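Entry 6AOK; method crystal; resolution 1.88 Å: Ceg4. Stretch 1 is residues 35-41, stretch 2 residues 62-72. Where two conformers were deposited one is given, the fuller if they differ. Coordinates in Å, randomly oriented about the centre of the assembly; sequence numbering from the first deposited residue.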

# COMPACT_ATOMS: atom_id res chain seq x y z
N GLU A 35 -2.83 -15.03 -15.45
CA GLU A 35 -2.94 -14.45 -16.79
C GLU A 35 -3.22 -12.96 -16.70
O GLU A 35 -2.65 -12.18 -17.47
CB GLU A 35 -4.04 -15.11 -17.62
CG GLU A 35 -3.80 -16.56 -17.95
CD GLU A 35 -2.58 -16.76 -18.85
OE1 GLU A 35 -2.25 -15.90 -19.67
OE2 GLU A 35 -1.95 -17.81 -18.70
N PHE A 36 -4.06 -12.54 -15.74
CA PHE A 36 -4.42 -11.13 -15.69
C PHE A 36 -3.21 -10.24 -15.44
O PHE A 36 -2.97 -9.31 -16.19
CB PHE A 36 -5.49 -10.85 -14.62
CG PHE A 36 -5.77 -9.38 -14.49
CD1 PHE A 36 -6.28 -8.66 -15.58
CD2 PHE A 36 -5.45 -8.70 -13.33
CE1 PHE A 36 -6.52 -7.28 -15.48
CE2 PHE A 36 -5.69 -7.30 -13.21
CZ PHE A 36 -6.22 -6.61 -14.28
N TYR A 37 -2.41 -10.54 -14.42
CA TYR A 37 -1.22 -9.73 -14.18
C TYR A 37 -0.27 -9.78 -15.38
O TYR A 37 0.31 -8.76 -15.79
CB TYR A 37 -0.52 -10.24 -12.93
CG TYR A 37 0.62 -9.37 -12.46
CD1 TYR A 37 1.89 -9.48 -13.03
CD2 TYR A 37 0.41 -8.45 -11.44
CE1 TYR A 37 2.93 -8.66 -12.57
CE2 TYR A 37 1.43 -7.65 -10.97
CZ TYR A 37 2.68 -7.75 -11.53
OH TYR A 37 3.69 -6.93 -11.08
N GLN A 38 -0.06 -10.97 -15.92
CA GLN A 38 0.88 -11.11 -17.03
C GLN A 38 0.40 -10.35 -18.25
O GLN A 38 1.22 -9.87 -19.05
CB GLN A 38 1.07 -12.60 -17.36
CG GLN A 38 1.84 -13.32 -16.20
CD GLN A 38 3.33 -13.03 -16.24
OE1 GLN A 38 3.94 -12.94 -17.31
NE2 GLN A 38 3.91 -12.96 -15.11
N SER A 39 -0.92 -10.23 -18.43
CA SER A 39 -1.47 -9.46 -19.55
C SER A 39 -1.15 -7.98 -19.47
O SER A 39 -1.27 -7.25 -20.48
CB SER A 39 -3.01 -9.65 -19.64
OG SER A 39 -3.70 -8.85 -18.63
N LEU A 40 -0.74 -7.49 -18.29
CA LEU A 40 -0.37 -6.08 -18.17
C LEU A 40 1.06 -5.82 -18.61
O LEU A 40 1.49 -4.66 -18.61
CB LEU A 40 -0.52 -5.60 -16.72
CG LEU A 40 -1.90 -5.82 -16.08
CD1 LEU A 40 -1.86 -5.53 -14.60
CD2 LEU A 40 -2.91 -4.87 -16.74
N LEU A 41 1.84 -6.85 -18.93
CA LEU A 41 3.23 -6.64 -19.32
C LEU A 41 3.34 -6.52 -20.84
O LEU A 41 2.67 -7.23 -21.57
CB LEU A 41 4.12 -7.79 -18.82
CG LEU A 41 3.97 -8.08 -17.30
CD1 LEU A 41 4.81 -9.34 -16.90
CD2 LEU A 41 4.44 -6.87 -16.49
N GLU A 62 -3.37 1.78 -20.96
CA GLU A 62 -3.65 0.41 -21.38
C GLU A 62 -3.97 -0.48 -20.19
O GLU A 62 -4.85 -1.33 -20.27
CB GLU A 62 -2.46 -0.21 -22.11
CG GLU A 62 -1.80 0.57 -23.22
CD GLU A 62 -0.68 -0.28 -23.86
OE1 GLU A 62 -1.07 -1.15 -24.63
OE2 GLU A 62 0.54 -0.07 -23.62
N ALA A 63 -3.21 -0.33 -19.09
CA ALA A 63 -3.51 -1.13 -17.89
C ALA A 63 -4.92 -0.82 -17.39
O ALA A 63 -5.67 -1.72 -16.98
CB ALA A 63 -2.48 -0.85 -16.79
N GLN A 64 -5.29 0.46 -17.43
CA GLN A 64 -6.65 0.83 -17.03
C GLN A 64 -7.69 0.12 -17.90
O GLN A 64 -8.70 -0.39 -17.40
CB GLN A 64 -6.77 2.36 -17.13
CG GLN A 64 -8.17 2.87 -16.88
CD GLN A 64 -8.52 2.92 -15.39
OE1 GLN A 64 -7.63 2.76 -14.48
NE2 GLN A 64 -9.83 3.09 -15.12
N ALA A 65 -7.46 0.09 -19.22
CA ALA A 65 -8.38 -0.58 -20.13
C ALA A 65 -8.52 -2.06 -19.80
O ALA A 65 -9.63 -2.62 -19.87
CB ALA A 65 -7.91 -0.41 -21.57
N LEU A 66 -7.41 -2.71 -19.46
CA LEU A 66 -7.45 -4.12 -19.08
C LEU A 66 -8.17 -4.34 -17.74
O LEU A 66 -8.92 -5.33 -17.59
CB LEU A 66 -6.01 -4.65 -19.02
CG LEU A 66 -5.38 -4.76 -20.42
CD1 LEU A 66 -3.83 -4.93 -20.34
CD2 LEU A 66 -5.95 -5.95 -21.18
N PHE A 67 -7.96 -3.46 -16.76
CA PHE A 67 -8.73 -3.56 -15.53
C PHE A 67 -10.22 -3.39 -15.81
O PHE A 67 -11.06 -4.15 -15.30
CB PHE A 67 -8.29 -2.51 -14.52
CG PHE A 67 -7.15 -2.95 -13.65
CD1 PHE A 67 -5.83 -2.76 -14.05
CD2 PHE A 67 -7.41 -3.51 -12.43
CE1 PHE A 67 -4.78 -3.15 -13.25
CE2 PHE A 67 -6.36 -3.92 -11.61
CZ PHE A 67 -5.05 -3.75 -12.03
N GLU A 68 -10.57 -2.39 -16.62
CA GLU A 68 -11.98 -2.20 -16.93
C GLU A 68 -12.55 -3.37 -17.75
O GLU A 68 -13.74 -3.69 -17.64
CB GLU A 68 -12.19 -0.86 -17.68
CG GLU A 68 -11.95 0.36 -16.81
CD GLU A 68 -12.13 1.68 -17.55
OE1 GLU A 68 -12.35 1.63 -18.78
OE2 GLU A 68 -12.03 2.76 -16.92
N ALA A 69 -11.76 -3.97 -18.62
CA ALA A 69 -12.24 -5.13 -19.37
C ALA A 69 -12.54 -6.31 -18.44
O ALA A 69 -13.52 -7.04 -18.63
CB ALA A 69 -11.22 -5.58 -20.42
N LYS A 70 -11.73 -6.45 -17.40
CA LYS A 70 -11.88 -7.56 -16.47
C LYS A 70 -13.02 -7.30 -15.48
O LYS A 70 -13.85 -8.19 -15.26
CB LYS A 70 -10.56 -7.79 -15.73
CG LYS A 70 -10.65 -9.01 -14.82
CD LYS A 70 -9.32 -9.37 -14.29
CE LYS A 70 -9.37 -10.55 -13.28
NZ LYS A 70 -9.97 -11.81 -13.84
N TYR A 71 -13.09 -6.10 -14.91
CA TYR A 71 -13.97 -5.82 -13.78
C TYR A 71 -15.10 -4.86 -14.11
O TYR A 71 -15.95 -4.61 -13.24
CB TYR A 71 -13.17 -5.25 -12.60
CG TYR A 71 -12.12 -6.17 -12.02
CD1 TYR A 71 -10.76 -5.89 -12.14
CD2 TYR A 71 -12.49 -7.32 -11.33
CE1 TYR A 71 -9.84 -6.71 -11.63
CE2 TYR A 71 -11.54 -8.16 -10.80
CZ TYR A 71 -10.22 -7.85 -10.95
OH TYR A 71 -9.24 -8.67 -10.43
N GLY A 72 -15.14 -4.30 -15.33
CA GLY A 72 -16.05 -3.23 -15.60
C GLY A 72 -15.56 -1.96 -14.97
O GLY A 72 -14.47 -1.91 -14.36

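The contact centres on the ring of Phe-36, which has 109 Å² covered by the second stretch, more than any other residue of either stretch. Its CA-to-CB bond points toward the longer helix, and a t rotamer (chi1 175°) carries the ring into the groove between Leu-66, Phe-67, Lys-70 and Tyr-71. The pairing with Phe-67 is edge-to-face: the ring centroids lie 4.9 Å apart, the planes meet at 88°, and Phe-36 CZ comes to 3.8 Å from Phe-67 CE2. Near-perpendicular planes set the C-H edge of Phe-36 against the pi face of Phe-67, an arrangement that a flat aromatic ring on each side makes possible. Phe-67 leaves its backbone sideways, yet its ring ends nearer the first stretch, with chi1 at -87°.

Leu-40 extends this apolar patch. It too starts sideways, and its m,t rotamer brings both methyls to the partner helix: CD1 lies 4.0 Å from Phe-67 CE1, while CD2 lies 3.7 Å from Leu-66 CD1 and 4.0 Å from Ala-63 CB. The backbones are nearer here than at Phe-36, with Leu-40 CA 5.9 Å from Ala-63 CA against 8.3 Å between Phe-36 CA and Lys-70 CA. The small methyl of Ala-63 fits this narrower gap, whereas the wider one accommodates a ring and an aliphatic chain. The helices run roughly antiparallel, at 156°, so Phe-36 meets the C-terminal part of the second helix and Leu-40 an earlier turn.

Farther out, Lys-70 lays its aliphatic chain over one face of Phe-36. Lys-70 CD stands 3.6 Å from the ring centroid, only 21° off the normal, as a CH-pi contact requires. Three successive t angles extend the chain across the ring, and the ammonium NZ is hydrogen-bonded elsewhere in the structure. Lysine therefore suits this margin, supplying methylenes to the ring and a charge beyond it. At the ring edge, the carbonyl Leu-66 O lies 3.7 Å from Phe-36 CE1; it also accepts the helical bond from Lys-70 N at 3.0 Å.

At the polar edge, Ser-39 points its CB toward the second stretch, but its OG donates to Phe-36 O at 2.6 Å within its own stretch. This satisfies the hydroxyl without a polar partner across the contact, where Ser-39 O instead lies 3.5 Å from the methyl Leu-66 CD1. No hydrogen bond crosses between the stretches, so their 356 Å² of mutually buried surface is held by apolar and aromatic packing.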